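Local coordinates for DNA translocase coupling protein (Clostridium perfringens, PDB 6O1W) that probably couples ATP binding and hydrolysis to the movement of plasmid DNA during conjugation, at residues G110-G115 / W151-Q156; V163-G168 / A237-K242; V231-L236 / L274-Q279. All blocks are in the same frame, centred on the assembly; numbering follows the deposited sequence.

Overall arrangement
All three contacts lie in the FtsK/SpoIIIE-type P-loop ATPase part of this fragment. Interaction 1 comes first along the chain; the segments of interactions 2 and 3 alternate. Interactions 1 and 3 reach the same mixed sheet, with centres about 16 Å apart. Helix 142-155 links them: it leaves the P-loop, lies over Val-232 and Cys-275 of interaction 3, and ends in interaction 1 against strand 111-116. Interaction 2, about 9 Å from interaction 3 and 24 Å from interaction 1 between centres, joins the loop after strand 159-163 to the short helix 237-240 after strand 229-233. Interaction 3 borders the P-loop of the ATP site through Asp-234 and Gly-277; Lys-166 of interaction 2 lies near.

Interaction 1: G110-G115 / W151-Q156; sequences GVVVVG and WQLLKQ
The indole of Trp-151 carries Lys-155 on one face, with Lys-155 CG 3.7 Å above the ring plane and displaced toward the rim. Trp-100 meets the indole nearly at right angles and Phe-343 obliquely, while NE1 is hydrogen-bonded to Asp-102, so this ring faces other parts of the chain than strand 111-115. The flat groups that do reach the strand are two glutamine amides. Gln-156, its chain extended beyond CG, presents both polar atoms of its amide to the backbone ahead of and at the strand start. Gln-156 NE2 donates to Val-111 O at 3.1 Å, and this acceptor lies close to the amide plane. Gln-156 OE1 accepts from Gly-110 N at 2.8 Å, the donor standing above the carbonyl plane. These two bonds fix the rotation of the amide; NE2 has a further, weak bond to Glu-106 O. The amide of Gln-152 ends beside the Val-113 backbone, its CD 3.6 Å from Val-113 O, and its end also lies against CA and CB of Val-112. Beside the two amides the packing is apolar: Leu-153 CD2 touches Val-112 CG1 at 3.6 Å, the side chains crossing at about a right angle. Val-112 puts CG1 anti to its carbonyl carbon and so turns this methyl to the leucine. The helix runs nearly antiparallel to the strand (153°), the short axes 8.7 Å apart at closest. The arrangement places the C-terminal end of the P-loop helix against an antiparallel strand of the large mixed sheet, in an alpha/beta P-loop NTPase fold.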
loop_
_atom_site.group_PDB
_atom_site.type_symbol
_atom_site.label_atom_id
_atom_site.label_comp_id
_atom_site.label_asym_id
_atom_site.label_seq_id
_atom_site.Cartn_x
_atom_site.Cartn_y
_atom_site.Cartn_z
ATOM N N GLY A 110 -5.598 7.161 -16.273
ATOM C CA GLY A 110 -5.405 7.590 -14.888
ATOM C C GLY A 110 -5.944 6.649 -13.828
ATOM O O GLY A 110 -5.711 6.862 -12.638
ATOM N N VAL A 111 -6.656 5.602 -14.241
ATOM C CA VAL A 111 -7.208 4.592 -13.336
ATOM C C VAL A 111 -6.243 3.416 -13.351
ATOM O O VAL A 111 -5.903 2.891 -14.429
ATOM C CB VAL A 111 -8.673 4.140 -13.676
ATOM C CG1 VAL A 111 -9.168 3.075 -12.696
ATOM C CG2 VAL A 111 -9.638 5.319 -13.655
ATOM N N VAL A 112 -5.805 3.010 -12.146
ATOM C CA VAL A 112 -4.914 1.869 -11.946
ATOM C C VAL A 112 -5.539 0.846 -10.979
ATOM O O VAL A 112 -6.362 1.209 -10.145
ATOM C CB VAL A 112 -3.472 2.307 -11.534
ATOM C CG1 VAL A 112 -2.879 3.290 -12.560
ATOM C CG2 VAL A 112 -3.435 2.904 -10.125
ATOM N N VAL A 113 -5.159 -0.433 -11.115
ATOM C CA VAL A 113 -5.619 -1.525 -10.264
ATOM C C VAL A 113 -4.406 -2.038 -9.455
ATOM O O VAL A 113 -3.354 -2.298 -10.041
ATOM C CB VAL A 113 -6.319 -2.653 -11.067
ATOM C CG1 VAL A 113 -7.057 -3.601 -10.131
ATOM C CG2 VAL A 113 -7.293 -2.075 -12.095
ATOM N N VAL A 114 -4.547 -2.195 -8.121
ATOM C CA VAL A 114 -3.383 -2.647 -7.342
ATOM C C VAL A 114 -3.499 -4.097 -6.796
ATOM O O VAL A 114 -2.503 -4.646 -6.338
ATOM C CB VAL A 114 -2.987 -1.649 -6.231
ATOM C CG1 VAL A 114 -2.500 -0.342 -6.855
ATOM C CG2 VAL A 114 -4.140 -1.391 -5.276
ATOM N N GLY A 115 -4.680 -4.695 -6.884
ATOM C CA GLY A 115 -4.894 -6.053 -6.421
ATOM C C GLY A 115 -6.323 -6.376 -6.052
ATOM O O GLY A 115 -7.244 -5.646 -6.420
ATOM N N TRP A 151 3.815 0.419 -14.849
ATOM C CA TRP A 151 3.531 -0.337 -16.071
ATOM C C TRP A 151 2.163 0.043 -16.667
ATOM O O TRP A 151 2.062 0.340 -17.856
ATOM C CB TRP A 151 3.585 -1.845 -15.755
ATOM C CG TRP A 151 3.199 -2.683 -16.936
ATOM C CD1 TRP A 151 2.039 -3.387 -17.096
ATOM C CD2 TRP A 151 3.898 -2.765 -18.193
ATOM N NE1 TRP A 151 2.024 -3.997 -18.332
ATOM C CE2 TRP A 151 3.147 -3.617 -19.034
ATOM C CE3 TRP A 151 5.119 -2.244 -18.667
ATOM C CZ2 TRP A 151 3.571 -3.964 -20.323
ATOM C CZ3 TRP A 151 5.531 -2.571 -19.954
ATOM C CH2 TRP A 151 4.755 -3.413 -20.771
ATOM N N GLN A 152 1.137 0.102 -15.817
ATOM C CA GLN A 152 -0.226 0.478 -16.187
ATOM C C GLN A 152 -0.271 1.871 -16.803
ATOM O O GLN A 152 -0.818 2.027 -17.897
ATOM C CB GLN A 152 -1.178 0.366 -14.977
ATOM C CG GLN A 152 -1.373 -1.093 -14.546
ATOM C CD GLN A 152 -2.237 -1.266 -13.325
ATOM O OE1 GLN A 152 -1.809 -1.723 -12.268
ATOM N NE2 GLN A 152 -3.470 -0.912 -13.444
ATOM N N LEU A 153 0.383 2.848 -16.149
ATOM C CA LEU A 153 0.461 4.218 -16.644
ATOM C C LEU A 153 1.294 4.352 -17.911
ATOM O O LEU A 153 0.918 5.132 -18.783
ATOM C CB LEU A 153 0.928 5.183 -15.558
ATOM C CG LEU A 153 -0.031 5.255 -14.374
ATOM C CD1 LEU A 153 0.575 6.058 -13.237
ATOM C CD2 LEU A 153 -1.426 5.762 -14.818
ATOM N N LEU A 154 2.391 3.578 -18.036
ATOM C CA LEU A 154 3.218 3.573 -19.260
ATOM C C LEU A 154 2.380 3.044 -20.442
ATOM O O LEU A 154 2.520 3.531 -21.563
ATOM C CB LEU A 154 4.464 2.672 -19.070
ATOM C CG LEU A 154 5.598 3.234 -18.204
ATOM C CD1 LEU A 154 6.702 2.241 -18.065
ATOM C CD2 LEU A 154 6.156 4.549 -18.780
ATOM N N LYS A 155 1.486 2.067 -20.169
ATOM C CA LYS A 155 0.556 1.468 -21.145
ATOM C C LYS A 155 -0.555 2.434 -21.507
ATOM O O LYS A 155 -1.173 2.250 -22.536
ATOM C CB LYS A 155 -0.061 0.146 -20.599
ATOM C CG LYS A 155 0.882 -1.052 -20.620
ATOM C CD LYS A 155 0.992 -1.663 -22.014
ATOM C CE LYS A 155 -0.057 -2.704 -22.305
ATOM N NZ LYS A 155 -0.243 -2.877 -23.767
ATOM N N GLN A 156 -0.824 3.461 -20.666
ATOM C CA GLN A 156 -1.841 4.488 -20.980
ATOM C C GLN A 156 -1.192 5.707 -21.594
ATOM O O GLN A 156 -1.876 6.693 -21.832
ATOM C CB GLN A 156 -2.673 4.883 -19.757
ATOM C CG GLN A 156 -3.441 3.704 -19.169
ATOM C CD GLN A 156 -4.116 4.003 -17.866
ATOM O OE1 GLN A 156 -4.005 5.090 -17.308
ATOM N NE2 GLN A 156 -4.854 3.039 -17.363
#

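Interaction 2: V163-G168 / A237-K242; sequences VDFKGG and AELMDK
Val-163 closes strand 159-163, and its backbone pairs with Val-232 of strand 229-233 and with Asp-234 just beyond that strand before the chain turns into a loop. Asp-164 bends back on that loop: OD1 accepts from Lys-166 N at 3.0 Å, met from above the carboxylate plane, which makes an Asx turn, while OD2 is bonded to Glu-170 N. Phe-165 carries most of the contact. Phe-165 N donates a hydrogen bond to Glu-238 OE1 (3.0 Å, fairly straight at 159°), again from above the carboxylate plane. The Glu-238 chain, extended beyond CG, slides past Phe-165 in the opposite sense, with ring and carboxylate planes only 5° apart, and Glu-238 CB comes 3.8 Å from Phe-165 CD2. Farther out, Phe-165 CE2 lies 3.5 Å from the Glu-238 carbonyl O. Phe-165 CZ, at the tip, touches Leu-239 CD2 at 3.7 Å, the two side chains crossing at about a right angle; Val-185 and Ala-188 of helix 185-209 also pack on this phenyl group. Lys-166, centre of an inverse gamma turn, crosses the carboxylate with its aliphatic part, CE being 3.4 Å from Glu-238 OE2. Its chain bends at chi3, and NZ stops 4.2 Å from Glu-238 OE2, beyond a salt bridge; a long, weak ion pair joins it to Asp-234. One glutamate thus receives a backbone N-H at OE1 and lysine methylenes at OE2. With Asp-164 OD1 only 4.2 Å from Glu-238 OE1, the two acids may raise each other's pKa, an effect that the N-H groups and the nearby lysine would partly offset.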
loop_
_atom_site.group_PDB
_atom_site.type_symbol
_atom_site.label_atom_id
_atom_site.label_comp_id
_atom_site.label_asym_id
_atom_site.label_seq_id
_atom_site.Cartn_x
_atom_site.Cartn_y
_atom_site.Cartn_z
ATOM N N VAL A 163 13.327 7.481 -9.576
ATOM C CA VAL A 163 14.385 7.916 -8.670
ATOM C C VAL A 163 14.893 6.747 -7.841
ATOM O O VAL A 163 14.114 6.130 -7.098
ATOM C CB VAL A 163 13.915 9.094 -7.763
ATOM C CG1 VAL A 163 15.024 9.527 -6.796
ATOM C CG2 VAL A 163 13.439 10.273 -8.603
ATOM N N ASP A 164 16.210 6.474 -7.935
ATOM C CA ASP A 164 16.857 5.426 -7.141
ATOM C C ASP A 164 18.302 5.761 -6.908
ATOM O O ASP A 164 19.102 5.575 -7.805
ATOM C CB ASP A 164 16.704 4.040 -7.807
ATOM C CG ASP A 164 17.517 2.897 -7.181
ATOM O OD1 ASP A 164 17.829 2.969 -5.963
ATOM O OD2 ASP A 164 17.834 1.946 -7.900
ATOM N N PHE A 165 18.656 6.166 -5.680
ATOM C CA PHE A 165 20.016 6.573 -5.319
ATOM C C PHE A 165 20.971 5.419 -5.149
ATOM O O PHE A 165 22.161 5.656 -4.992
ATOM C CB PHE A 165 20.023 7.496 -4.090
ATOM C CG PHE A 165 19.513 8.913 -4.326
ATOM C CD1 PHE A 165 18.852 9.253 -5.507
ATOM C CD2 PHE A 165 19.635 9.884 -3.339
ATOM C CE1 PHE A 165 18.369 10.548 -5.715
ATOM C CE2 PHE A 165 19.117 11.178 -3.536
ATOM C CZ PHE A 165 18.483 11.495 -4.721
ATOM N N LYS A 166 20.485 4.166 -5.232
ATOM C CA LYS A 166 21.367 3.000 -5.154
ATOM C C LYS A 166 21.891 2.664 -6.562
ATOM O O LYS A 166 21.762 1.534 -7.041
ATOM C CB LYS A 166 20.688 1.814 -4.451
ATOM C CG LYS A 166 20.386 2.109 -2.991
ATOM C CD LYS A 166 19.512 1.046 -2.307
ATOM C CE LYS A 166 18.038 1.208 -2.620
ATOM N NZ LYS A 166 17.180 0.397 -1.713
ATOM N N GLY A 167 22.498 3.660 -7.202
ATOM C CA GLY A 167 23.061 3.540 -8.544
ATOM C C GLY A 167 22.057 3.144 -9.613
ATOM O O GLY A 167 22.451 2.703 -10.692
ATOM N N GLY A 168 20.760 3.259 -9.298
ATOM C CA GLY A 168 19.684 2.910 -10.218
ATOM C C GLY A 168 19.476 1.422 -10.403
ATOM O O GLY A 168 18.731 1.023 -11.298
ATOM N N ALA A 237 13.308 7.737 2.085
ATOM C CA ALA A 237 14.411 8.045 3.019
ATOM C C ALA A 237 15.635 8.658 2.315
ATOM O O ALA A 237 16.296 9.497 2.907
ATOM C CB ALA A 237 14.817 6.811 3.814
ATOM N N GLU A 238 15.902 8.285 1.049
ATOM C CA GLU A 238 17.020 8.837 0.242
ATOM C C GLU A 238 16.860 10.363 -0.036
ATOM O O GLU A 238 17.854 11.059 -0.270
ATOM C CB GLU A 238 17.152 8.068 -1.084
ATOM C CG GLU A 238 17.701 6.652 -0.898
ATOM C CD GLU A 238 17.587 5.676 -2.060
ATOM O OE1 GLU A 238 17.102 6.066 -3.148
ATOM O OE2 GLU A 238 17.971 4.501 -1.866
ATOM N N LEU A 239 15.610 10.869 -0.004
ATOM C CA LEU A 239 15.320 12.287 -0.216
ATOM C C LEU A 239 15.012 13.015 1.111
ATOM O O LEU A 239 15.253 14.215 1.204
ATOM C CB LEU A 239 14.103 12.456 -1.155
ATOM C CG LEU A 239 14.220 12.010 -2.628
ATOM C CD1 LEU A 239 12.923 12.220 -3.335
ATOM C CD2 LEU A 239 15.321 12.781 -3.383
HETATM N N MSE A 240 14.415 12.312 2.094
HETATM C CA MSE A 240 13.961 12.915 3.353
HETATM C C MSE A 240 14.914 12.771 4.528
HETATM O O MSE A 240 14.998 13.700 5.327
HETATM C CB MSE A 240 12.572 12.392 3.748
HETATM C CG MSE A 240 11.487 12.731 2.754
HETATM SE SE MSE A 240 11.116 14.637 2.625
HETATM C CE MSE A 240 10.682 14.754 0.666
ATOM N N ASP A 241 15.580 11.613 4.680
ATOM C CA ASP A 241 16.502 11.401 5.795
ATOM C C ASP A 241 17.812 12.154 5.564
ATOM O O ASP A 241 18.632 11.754 4.734
ATOM C CB ASP A 241 16.723 9.910 6.087
ATOM C CG ASP A 241 17.452 9.625 7.386
ATOM O OD1 ASP A 241 18.454 10.326 7.679
ATOM O OD2 ASP A 241 17.036 8.690 8.104
ATOM N N LYS A 242 17.996 13.250 6.327
ATOM C CA LYS A 242 19.141 14.161 6.245
ATOM C C LYS A 242 20.194 13.986 7.363
ATOM O O LYS A 242 21.170 14.734 7.377
ATOM C CB LYS A 242 18.620 15.621 6.298
ATOM C CG LYS A 242 17.619 15.992 5.211
ATOM C CD LYS A 242 16.861 17.290 5.552
ATOM C CE LYS A 242 15.364 17.168 5.322
ATOM N NZ LYS A 242 15.012 16.929 3.882
#

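Interaction 3: V231-L236 / L274-Q279; sequences VVIDEL and LCIGVQ
Leu-236, three residues past the end of strand 231-233, folds its side chain over strand 274-278. CG stands anti to the backbone N (chi1 -168°), and the contact starts at Leu-236 CB, pressed against both Val-278 CG1 (3.4 Å) and Ile-276 CG2 (3.5 Å), both tighter than usual van der Waals contact. CG and CD1 go on to rest on the same Ile-276 methyl, and Leu-236 CD2 spans it and Val-278 CG1, lying 3.9 Å from the latter. Upstream, the strands run parallel in a ladder of straight bonds: Val-231 O takes Cys-275 N, Cys-275 O takes Ile-233 N, and Ile-233 O takes Gly-277 N, each met nearly along the C=O axis. Val-231, Ile-233, Leu-274 and Ile-276 share one face, where Leu-274 CD2 lies 3.8 Å from Val-231 CB; Val-232 and Cys-275 turn to the other face, covered by helix 142-155. Beyond the ladder, Asp-234 O approaches Gly-277 CA at 3.6 Å, leaving little room there for a side chain, and Leu-236 N bonds to Gly-277 O. Glu-235 bends at chi2 (48°) to bring OE1, on its syn lone pair, to Gln-279 N at 2.8 Å, a noticeably bent bond (138°). Its OE2 receives Ala-237 N, at the start of helix 237-240, and a water 2.7 Å away that also takes a weak bond from Gln-279 N. Three donors therefore hold this carboxylate in place. Asp-234, weakly bonded to Ser-143 of the predicted ATP site, and Glu-235 follow the hydrophobic strand Val-231 to Ile-233, an order that fits a Walker B motif at the end of one of the central parallel strands of a P-loop ATPase.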
loop_
_atom_site.group_PDB
_atom_site.type_symbol
_atom_site.label_atom_id
_atom_site.label_comp_id
_atom_site.label_asym_id
_atom_site.label_seq_id
_atom_site.Cartn_x
_atom_site.Cartn_y
_atom_site.Cartn_z
ATOM N N VAL A 231 6.050 9.912 -11.354
ATOM C CA VAL A 231 7.339 10.029 -10.674
ATOM C C VAL A 231 7.394 8.916 -9.636
ATOM O O VAL A 231 6.601 8.909 -8.699
ATOM C CB VAL A 231 7.524 11.423 -10.026
ATOM C CG1 VAL A 231 8.938 11.586 -9.469
ATOM C CG2 VAL A 231 7.179 12.547 -11.001
ATOM N N VAL A 232 8.308 7.984 -9.811
ATOM C CA VAL A 232 8.417 6.843 -8.910
ATOM C C VAL A 232 9.634 7.054 -8.053
ATOM O O VAL A 232 10.733 7.186 -8.579
ATOM C CB VAL A 232 8.461 5.480 -9.661
ATOM C CG1 VAL A 232 8.449 4.298 -8.669
ATOM C CG2 VAL A 232 7.311 5.356 -10.648
ATOM N N ILE A 233 9.434 7.123 -6.744
ATOM C CA ILE A 233 10.530 7.313 -5.805
ATOM C C ILE A 233 10.631 5.976 -5.096
ATOM O O ILE A 233 9.747 5.612 -4.314
ATOM C CB ILE A 233 10.224 8.518 -4.857
ATOM C CG1 ILE A 233 10.121 9.857 -5.666
ATOM C CG2 ILE A 233 11.220 8.598 -3.699
ATOM C CD1 ILE A 233 9.457 11.014 -4.926
ATOM N N ASP A 234 11.683 5.222 -5.409
ATOM C CA ASP A 234 11.914 3.896 -4.827
ATOM C C ASP A 234 12.039 3.946 -3.313
ATOM O O ASP A 234 11.505 3.071 -2.637
ATOM C CB ASP A 234 13.161 3.236 -5.430
ATOM C CG ASP A 234 13.340 1.795 -4.962
ATOM O OD1 ASP A 234 12.578 0.908 -5.443
ATOM O OD2 ASP A 234 14.221 1.556 -4.102
ATOM N N GLU A 235 12.719 4.980 -2.770
ATOM C CA GLU A 235 12.878 5.059 -1.329
ATOM C C GLU A 235 12.857 6.491 -0.892
ATOM O O GLU A 235 13.789 7.245 -1.214
ATOM C CB GLU A 235 14.152 4.289 -0.872
ATOM C CG GLU A 235 14.456 4.361 0.627
ATOM C CD GLU A 235 13.264 4.064 1.523
ATOM O OE1 GLU A 235 12.787 2.902 1.523
ATOM O OE2 GLU A 235 12.780 5.010 2.187
ATOM N N LEU A 236 11.791 6.880 -0.162
ATOM C CA LEU A 236 11.612 8.249 0.337
ATOM C C LEU A 236 12.737 8.678 1.293
ATOM O O LEU A 236 13.102 9.854 1.276
ATOM C CB LEU A 236 10.237 8.437 1.007
ATOM C CG LEU A 236 9.759 9.873 1.348
ATOM C CD1 LEU A 236 9.759 10.796 0.146
ATOM C CD2 LEU A 236 8.397 9.847 1.974
ATOM N N LEU A 274 2.935 11.288 -7.891
ATOM C CA LEU A 274 4.045 10.752 -7.087
ATOM C C LEU A 274 3.692 9.369 -6.557
ATOM O O LEU A 274 2.627 9.220 -5.952
ATOM C CB LEU A 274 4.367 11.696 -5.910
ATOM C CG LEU A 274 4.934 13.051 -6.295
ATOM C CD1 LEU A 274 4.841 14.037 -5.137
ATOM C CD2 LEU A 274 6.364 12.935 -6.795
ATOM N N CYS A 275 4.554 8.372 -6.810
ATOM C CA CYS A 275 4.428 6.992 -6.320
ATOM C C CYS A 275 5.653 6.768 -5.479
ATOM O O CYS A 275 6.768 6.647 -6.014
ATOM C CB CYS A 275 4.329 5.972 -7.456
ATOM S SG CYS A 275 2.803 6.087 -8.426
ATOM N N ILE A 276 5.461 6.786 -4.154
ATOM C CA ILE A 276 6.549 6.736 -3.178
ATOM C C ILE A 276 6.644 5.420 -2.415
ATOM O O ILE A 276 5.669 4.981 -1.818
ATOM C CB ILE A 276 6.423 7.919 -2.181
ATOM C CG1 ILE A 276 6.147 9.264 -2.880
ATOM C CG2 ILE A 276 7.661 8.004 -1.272
ATOM C CD1 ILE A 276 5.551 10.320 -1.968
ATOM N N GLY A 277 7.847 4.860 -2.367
ATOM C CA GLY A 277 8.146 3.682 -1.566
ATOM C C GLY A 277 8.861 4.076 -0.285
ATOM O O GLY A 277 9.676 5.012 -0.277
ATOM N N VAL A 278 8.525 3.394 0.819
ATOM C CA VAL A 278 9.143 3.587 2.134
ATOM C C VAL A 278 9.398 2.220 2.785
ATOM O O VAL A 278 8.469 1.438 2.996
ATOM C CB VAL A 278 8.393 4.560 3.091
ATOM C CG1 VAL A 278 8.661 6.009 2.748
ATOM C CG2 VAL A 278 6.904 4.312 3.095
ATOM N N GLN A 279 10.646 1.936 3.110
ATOM C CA GLN A 279 10.962 0.660 3.752
ATOM C C GLN A 279 10.786 0.677 5.295
ATOM O O GLN A 279 10.337 -0.319 5.897
ATOM C CB GLN A 279 12.381 0.229 3.389
ATOM C CG GLN A 279 12.656 -1.216 3.744
ATOM C CD GLN A 279 14.124 -1.460 3.733
ATOM O OE1 GLN A 279 14.778 -1.461 4.784
ATOM N NE2 GLN A 279 14.670 -1.644 2.540
HETATM O O HOH W 1 12.650 4.015 4.717
#